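Local atomic coordinates of (R)-specific secondary-alkylsulfatase (Pseudomonas sp., PDB entry 4AXH), a protein that hydrolyses (R)-configured secondary alkyl sulfates with strict inversion, using a zinc-dependent active site, to give homochiral (S)-alcohols and sulfate. Residues A174-H179 with K203-S208; P122-V127 with T136-D141; P36-T41 with M505-Y510. All coordinates share one frame; numbering follows the deposited sequence.

Interaction 1: residues A174-H179 with K203-S208; sequences AVVYSH and KVFAPS. With ZN (zinc ion), chain D.
Val175 is held through both its N and its O by the neighbouring parallel strand. Its N gives a hydrogen bond to Lys203 O, and its O accepts from Phe205 N at 2.8 Å; two residues on, Tyr177 N donates to Phe205 O with an almost straight N-H...O angle of 170°. Side chains pair in register across this ladder. On the face of Ala174 and Val176, the Phe205 ring takes Ala174 CB at its edge, 4.1 Å from CE1, while Val176 CG2 lies 3.9 Å from CD1. On the other face Val204 CG2 packs on Val175 CB, and Val204 CG1, anti to the backbone N, sits over one face of the Tyr177 ring, with CE2 its nearest atom at 3.4 Å. Ala206 CB meets the edge of the same ring. The strands run 12° from parallel, and the helices between them in sequence make this a beta-alpha-beta unit of the metallo-beta-lactamase fold, its first strand running out into the metal-binding loop. There His179 NE2 binds a zinc ion at 2.1 Å, whose coordination is completed by a water, His181, Glu291 and Asp310. On the ring's other nitrogen, His179 ND1 donates to Ser178 OG at 2.6 Å, the oxygen lying 17° out of the ring plane, and Ser178 OG in turn pairs with Asp148, a second shell that would restrain the ring's rotation. Farther out, Tyr177 OH bonds Val262 O, its ring stacks with Phe210, and strand 144-147 pairs with the far side of strand 172-176.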
# COMPACT_ATOMS: atom_id res chain seq x y z
N ALA A 174 -22.03 30.15 5.22
CA ALA A 174 -21.14 29.07 5.58
C ALA A 174 -20.97 28.06 4.46
O ALA A 174 -21.90 27.84 3.66
CB ALA A 174 -21.64 28.38 6.86
N VAL A 175 -19.79 27.43 4.44
CA VAL A 175 -19.43 26.36 3.52
C VAL A 175 -18.78 25.25 4.32
O VAL A 175 -18.06 25.54 5.26
CB VAL A 175 -18.58 26.85 2.30
CG1 VAL A 175 -17.94 25.69 1.55
CG2 VAL A 175 -19.40 27.71 1.36
N VAL A 176 -19.07 23.98 3.96
CA VAL A 176 -18.51 22.77 4.56
C VAL A 176 -17.82 21.99 3.45
O VAL A 176 -18.43 21.73 2.43
CB VAL A 176 -19.57 21.89 5.26
CG1 VAL A 176 -18.96 20.63 5.86
CG2 VAL A 176 -20.31 22.68 6.34
N TYR A 177 -16.55 21.66 3.65
CA TYR A 177 -15.76 20.83 2.75
C TYR A 177 -15.85 19.47 3.39
O TYR A 177 -15.27 19.29 4.46
CB TYR A 177 -14.28 21.27 2.70
CG TYR A 177 -14.00 22.62 2.08
CD1 TYR A 177 -14.75 23.10 1.00
CD2 TYR A 177 -12.92 23.40 2.52
CE1 TYR A 177 -14.45 24.32 0.39
CE2 TYR A 177 -12.61 24.61 1.89
CZ TYR A 177 -13.37 25.07 0.84
OH TYR A 177 -13.07 26.27 0.23
N SER A 178 -16.62 18.54 2.81
CA SER A 178 -16.77 17.19 3.37
C SER A 178 -15.42 16.47 3.51
O SER A 178 -15.19 15.79 4.51
CB SER A 178 -17.73 16.36 2.53
OG SER A 178 -17.24 16.08 1.22
N HIS A 179 -14.55 16.61 2.50
CA HIS A 179 -13.24 15.96 2.46
C HIS A 179 -12.29 16.64 1.45
O HIS A 179 -12.72 17.49 0.64
CB HIS A 179 -13.38 14.43 2.17
CG HIS A 179 -14.01 14.09 0.85
ND1 HIS A 179 -15.34 14.36 0.60
CD2 HIS A 179 -13.48 13.45 -0.22
CE1 HIS A 179 -15.58 13.88 -0.61
NE2 HIS A 179 -14.48 13.33 -1.15
N LYS A 203 -18.10 31.30 7.10
CA LYS A 203 -17.49 30.24 7.91
C LYS A 203 -17.26 29.02 7.02
O LYS A 203 -18.21 28.48 6.48
CB LYS A 203 -18.34 29.93 9.16
CG LYS A 203 -18.44 31.06 10.21
CD LYS A 203 -17.22 31.09 11.15
CE LYS A 203 -16.66 32.48 11.44
NZ LYS A 203 -15.32 32.44 12.10
N VAL A 204 -16.01 28.64 6.82
CA VAL A 204 -15.64 27.52 5.97
C VAL A 204 -15.05 26.35 6.81
O VAL A 204 -13.91 26.41 7.27
CB VAL A 204 -14.76 27.96 4.77
CG1 VAL A 204 -14.29 26.77 3.96
CG2 VAL A 204 -15.52 28.91 3.88
N PHE A 205 -15.85 25.29 6.99
CA PHE A 205 -15.49 24.10 7.79
C PHE A 205 -14.85 23.02 6.95
O PHE A 205 -15.23 22.84 5.79
CB PHE A 205 -16.72 23.52 8.50
CG PHE A 205 -17.55 24.53 9.28
CD1 PHE A 205 -18.54 25.26 8.65
CD2 PHE A 205 -17.35 24.71 10.64
CE1 PHE A 205 -19.30 26.19 9.36
CE2 PHE A 205 -18.11 25.63 11.35
CZ PHE A 205 -19.08 26.37 10.71
N ALA A 206 -13.89 22.29 7.54
CA ALA A 206 -13.15 21.20 6.90
C ALA A 206 -12.56 20.24 7.92
O ALA A 206 -12.19 20.67 9.00
CB ALA A 206 -12.04 21.76 6.00
N PRO A 207 -12.44 18.91 7.59
CA PRO A 207 -11.86 17.97 8.56
C PRO A 207 -10.37 18.18 8.77
O PRO A 207 -9.72 18.79 7.92
CB PRO A 207 -12.15 16.60 7.94
CG PRO A 207 -12.30 16.86 6.50
CD PRO A 207 -12.88 18.22 6.36
N SER A 208 -9.84 17.70 9.91
CA SER A 208 -8.44 17.77 10.30
C SER A 208 -7.51 17.36 9.15
O SER A 208 -7.74 16.32 8.51
CB SER A 208 -8.21 16.85 11.49
OG SER A 208 -6.84 16.70 11.85
ZN ZN D . -14.13 11.87 -2.60
O HOH W 1 -14.40 12.50 -4.57

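Interaction 2: residues P122-V127 with T136-D141; sequences PKLYQV and TIIEGD
Glu139 reaches back over the start of the partner strand, and its side chain can be followed past Lys123 to Tyr125. Its CB lies 3.8 Å from Lys123 CB, and CG stays close to Lys123 O. Extended beyond CG (chi2 164°), the chain carries the carboxylate over Lys123 CA, which OE1 approaches, while OE2 comes near Tyr125 CE1; the ring and carboxylate planes are 34° apart. The acid is held from outside, OE1 by a salt bridge to Arg167 and OE2 by a hydrogen bond with Tyr163 OH, partners that would favour its charged form. Alongside, the backbones pair as an antiparallel beta hairpin, in which Glu139 N donates to Lys123 O at 2.7 Å. Tyr125 N donates to Ile137 O at 2.9 Å, and Ile137 N returns a bond to Tyr125 O. Leu124 CD1 packs beside Ile138 CG1 at 3.7 Å on one face; Val127 CG2 meets Ile137 CD1 on the other. At the open end a water bridges Lys123 NZ and Asp141 OD1. The hairpin lies mid-sheet between strands 116-119 and 144-147: Leu124 faces strand 305-307 of the second sheet, and Glu139 reaches helix 153-164 through Tyr163.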
# COMPACT_ATOMS: atom_id res chain seq x y z
N PRO A 122 -38.12 20.62 3.35
CA PRO A 122 -38.18 22.10 3.22
C PRO A 122 -36.95 22.70 3.89
O PRO A 122 -36.52 22.14 4.92
CB PRO A 122 -39.48 22.47 3.93
CG PRO A 122 -40.28 21.18 3.97
CD PRO A 122 -39.28 20.11 4.12
N LYS A 123 -36.31 23.75 3.24
CA LYS A 123 -35.06 24.43 3.68
C LYS A 123 -33.80 23.57 3.36
O LYS A 123 -32.70 23.93 3.79
CB LYS A 123 -35.07 24.76 5.20
CG LYS A 123 -35.98 25.89 5.66
CD LYS A 123 -35.81 26.11 7.19
CE LYS A 123 -36.37 27.43 7.68
NZ LYS A 123 -35.80 27.86 8.99
N LEU A 124 -33.95 22.43 2.64
CA LEU A 124 -32.86 21.50 2.33
C LEU A 124 -32.95 20.97 0.90
O LEU A 124 -33.84 20.17 0.57
CB LEU A 124 -32.85 20.35 3.34
CG LEU A 124 -31.61 19.49 3.38
CD1 LEU A 124 -30.47 20.25 4.03
CD2 LEU A 124 -31.86 18.19 4.13
N TYR A 125 -32.04 21.45 0.05
CA TYR A 125 -31.99 21.13 -1.37
C TYR A 125 -30.65 20.54 -1.80
O TYR A 125 -29.67 20.55 -1.04
CB TYR A 125 -32.35 22.37 -2.21
CG TYR A 125 -33.67 22.99 -1.81
CD1 TYR A 125 -33.77 23.83 -0.71
CD2 TYR A 125 -34.84 22.72 -2.53
CE1 TYR A 125 -34.99 24.34 -0.30
CE2 TYR A 125 -36.06 23.28 -2.16
CZ TYR A 125 -36.13 24.08 -1.03
OH TYR A 125 -37.34 24.61 -0.63
N GLN A 126 -30.61 20.02 -3.02
CA GLN A 126 -29.43 19.41 -3.56
C GLN A 126 -29.38 19.64 -5.05
O GLN A 126 -30.42 19.57 -5.73
CB GLN A 126 -29.47 17.91 -3.24
CG GLN A 126 -28.11 17.28 -3.01
CD GLN A 126 -28.20 16.02 -2.18
OE1 GLN A 126 -27.23 15.83 -1.31
NE2 GLN A 126 -29.09 15.17 -2.36
N VAL A 127 -28.19 19.95 -5.57
CA VAL A 127 -27.95 20.10 -6.99
C VAL A 127 -27.09 18.91 -7.34
O VAL A 127 -25.99 18.72 -6.80
CB VAL A 127 -27.30 21.44 -7.43
CG1 VAL A 127 -27.15 21.49 -8.96
CG2 VAL A 127 -28.12 22.64 -6.95
N THR A 136 -24.94 20.32 -1.57
CA THR A 136 -26.07 20.34 -0.64
C THR A 136 -26.30 21.80 -0.20
O THR A 136 -25.36 22.46 0.25
CB THR A 136 -25.78 19.44 0.55
OG1 THR A 136 -25.45 18.11 0.09
CG2 THR A 136 -26.91 19.43 1.56
N ILE A 137 -27.52 22.32 -0.39
CA ILE A 137 -27.87 23.68 0.00
C ILE A 137 -28.84 23.69 1.18
O ILE A 137 -30.00 23.35 1.00
CB ILE A 137 -28.37 24.57 -1.16
CG1 ILE A 137 -27.37 24.57 -2.32
CG2 ILE A 137 -28.62 25.99 -0.65
CD1 ILE A 137 -27.98 24.68 -3.68
N ILE A 138 -28.36 24.09 2.36
CA ILE A 138 -29.16 24.22 3.58
C ILE A 138 -29.56 25.69 3.67
O ILE A 138 -28.70 26.57 3.58
CB ILE A 138 -28.41 23.78 4.87
CG1 ILE A 138 -27.58 22.52 4.69
CG2 ILE A 138 -29.35 23.64 6.05
CD1 ILE A 138 -26.41 22.39 5.72
N GLU A 139 -30.86 25.95 3.86
CA GLU A 139 -31.35 27.32 4.01
C GLU A 139 -30.86 28.07 5.26
O GLU A 139 -29.74 28.60 5.25
CB GLU A 139 -32.82 27.47 3.65
CG GLU A 139 -32.92 27.55 2.14
CD GLU A 139 -34.23 27.34 1.42
OE1 GLU A 139 -35.30 27.34 2.07
OE2 GLU A 139 -34.18 27.28 0.17
N GLY A 140 -31.61 28.06 6.35
CA GLY A 140 -31.12 28.75 7.53
C GLY A 140 -31.61 30.18 7.65
O GLY A 140 -32.20 30.73 6.70
N ASP A 141 -31.37 30.78 8.84
CA ASP A 141 -31.82 32.12 9.25
C ASP A 141 -31.70 33.26 8.25
O ASP A 141 -32.73 33.72 7.74
CB ASP A 141 -31.30 32.48 10.66
CG ASP A 141 -31.85 31.61 11.80
OD1 ASP A 141 -32.90 30.95 11.60
OD2 ASP A 141 -31.26 31.64 12.90
O HOH W 2 -33.37 28.11 9.97

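Interaction 3: residues P36-T41 with M505-Y510; sequences PASAIT and MEQLGY
Gln507 reaches across from its helix to clasp the segment 36-41 with both ends of its side-chain amide. Among the hydrogen bonds, NE2 donates to Pro36 O at 2.9 Å, with that oxygen close to the amide plane, while OE1 takes two firm donors, Ser38 N at 3.1 Å and Thr41 OG1 at 2.9 Å. The chain bends at chi2 (-57°), which turns the amide toward the incoming loop. Capping comes next: Ser38 is the N-cap of helix 39-48, its OG accepting a weak bond from Thr41 N at 3.3 Å, and Ser38 OG also pairs with Tyr477 OH. Gln507 thus ties the loop before this helix to its first turn. Apolar packing is slight, with Thr41 CG2 touching Tyr510 CB at 3.7 Å. The tyrosine hydroxyl is engaged elsewhere, by Gln242 NE2 and Lys35 O, and Thr41 OG1 has Gln511 NE2 as a further partner. The contact ties the start of the N-terminal helix 39-48 to helix 495-511 in the family's dimerisation region. Helix 477-490 adjoins both segments through Tyr477, and helix 515-529 packs on Tyr510 through Arg518 and Met522.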
# COMPACT_ATOMS: atom_id res chain seq x y z
N PRO A 36 -19.75 -3.72 -33.92
CA PRO A 36 -20.93 -3.83 -33.05
C PRO A 36 -20.83 -5.03 -32.10
O PRO A 36 -19.78 -5.69 -32.01
CB PRO A 36 -22.08 -3.96 -34.05
CG PRO A 36 -21.47 -4.70 -35.22
CD PRO A 36 -20.01 -4.31 -35.25
N ALA A 37 -21.93 -5.31 -31.37
CA ALA A 37 -21.98 -6.42 -30.43
C ALA A 37 -21.90 -7.75 -31.18
O ALA A 37 -22.63 -7.99 -32.16
CB ALA A 37 -23.26 -6.36 -29.61
N SER A 38 -20.99 -8.62 -30.72
CA SER A 38 -20.86 -9.94 -31.31
C SER A 38 -22.06 -10.79 -30.83
O SER A 38 -22.82 -10.36 -29.95
CB SER A 38 -19.52 -10.57 -30.95
OG SER A 38 -19.50 -11.11 -29.64
N ALA A 39 -22.25 -11.98 -31.43
CA ALA A 39 -23.37 -12.86 -31.07
C ALA A 39 -23.31 -13.21 -29.57
O ALA A 39 -24.34 -13.20 -28.89
CB ALA A 39 -23.31 -14.12 -31.91
N ILE A 40 -22.08 -13.47 -29.09
CA ILE A 40 -21.75 -13.89 -27.74
C ILE A 40 -21.98 -12.77 -26.72
O ILE A 40 -22.64 -13.02 -25.70
CB ILE A 40 -20.32 -14.47 -27.69
CG1 ILE A 40 -20.10 -15.53 -28.80
CG2 ILE A 40 -20.00 -15.06 -26.32
CD1 ILE A 40 -19.58 -14.94 -30.28
N THR A 41 -21.46 -11.56 -27.00
CA THR A 41 -21.58 -10.35 -26.19
C THR A 41 -23.05 -10.03 -26.01
O THR A 41 -23.48 -9.87 -24.87
CB THR A 41 -20.76 -9.19 -26.83
OG1 THR A 41 -19.37 -9.40 -26.59
CG2 THR A 41 -21.15 -7.81 -26.32
N MET A 505 -10.89 -5.82 -26.74
CA MET A 505 -11.01 -4.86 -25.61
C MET A 505 -12.37 -4.21 -25.63
O MET A 505 -13.02 -4.12 -24.60
CB MET A 505 -9.98 -3.73 -25.72
CG MET A 505 -8.68 -4.02 -25.05
SD MET A 505 -8.03 -2.52 -24.29
CE MET A 505 -6.34 -3.05 -24.00
N GLU A 506 -12.80 -3.76 -26.82
CA GLU A 506 -14.08 -3.12 -27.10
C GLU A 506 -15.25 -4.00 -26.68
O GLU A 506 -16.20 -3.49 -26.08
CB GLU A 506 -14.14 -2.82 -28.60
CG GLU A 506 -15.40 -2.11 -29.08
CD GLU A 506 -15.25 -1.65 -30.51
OE1 GLU A 506 -15.37 -2.49 -31.43
OE2 GLU A 506 -14.91 -0.46 -30.69
N GLN A 507 -15.17 -5.33 -26.98
CA GLN A 507 -16.16 -6.34 -26.62
C GLN A 507 -16.19 -6.51 -25.11
O GLN A 507 -17.28 -6.62 -24.55
CB GLN A 507 -15.89 -7.70 -27.32
CG GLN A 507 -16.12 -7.73 -28.85
CD GLN A 507 -17.51 -7.34 -29.31
OE1 GLN A 507 -18.52 -7.93 -28.90
NE2 GLN A 507 -17.58 -6.37 -30.22
N LEU A 508 -15.01 -6.45 -24.43
CA LEU A 508 -14.88 -6.49 -22.96
C LEU A 508 -15.55 -5.25 -22.33
O LEU A 508 -16.11 -5.36 -21.24
CB LEU A 508 -13.42 -6.59 -22.50
CG LEU A 508 -12.68 -7.90 -22.83
CD1 LEU A 508 -11.18 -7.76 -22.55
CD2 LEU A 508 -13.23 -9.08 -22.05
N GLY A 509 -15.49 -4.12 -23.04
CA GLY A 509 -16.10 -2.86 -22.65
C GLY A 509 -17.60 -2.94 -22.80
O GLY A 509 -18.33 -2.46 -21.93
N TYR A 510 -18.07 -3.59 -23.90
CA TYR A 510 -19.50 -3.82 -24.16
C TYR A 510 -20.08 -4.76 -23.09
O TYR A 510 -21.26 -4.69 -22.80
CB TYR A 510 -19.71 -4.46 -25.55
CG TYR A 510 -19.43 -3.58 -26.75
CD1 TYR A 510 -19.49 -2.19 -26.67
CD2 TYR A 510 -19.14 -4.14 -28.00
CE1 TYR A 510 -19.25 -1.38 -27.78
CE2 TYR A 510 -18.86 -3.33 -29.11
CZ TYR A 510 -18.92 -1.95 -28.99
OH TYR A 510 -18.66 -1.14 -30.07

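Interactions 1 and 2 belong to one mixed sheet, their centres 16 Å apart and their nearest atoms about 6 Å, with strand 144-147 lying between strands 135-138 and 172-176. Interaction 1 delivers a zinc ligand directly; interaction 2 supplies no zinc ligand from its own residues, but the side chain of Thr136 comes within about 8 Å of that of His184, a ligand of the second zinc, and about 11 Å from a bound zinc. Interaction 3 lies away from the active site; its centre is about 45 Å from that of interaction 1 and 44 Å from that of interaction 2. Its segments are 464 residues apart at their closest ends, so the whole metallo-beta-lactamase region lies between them.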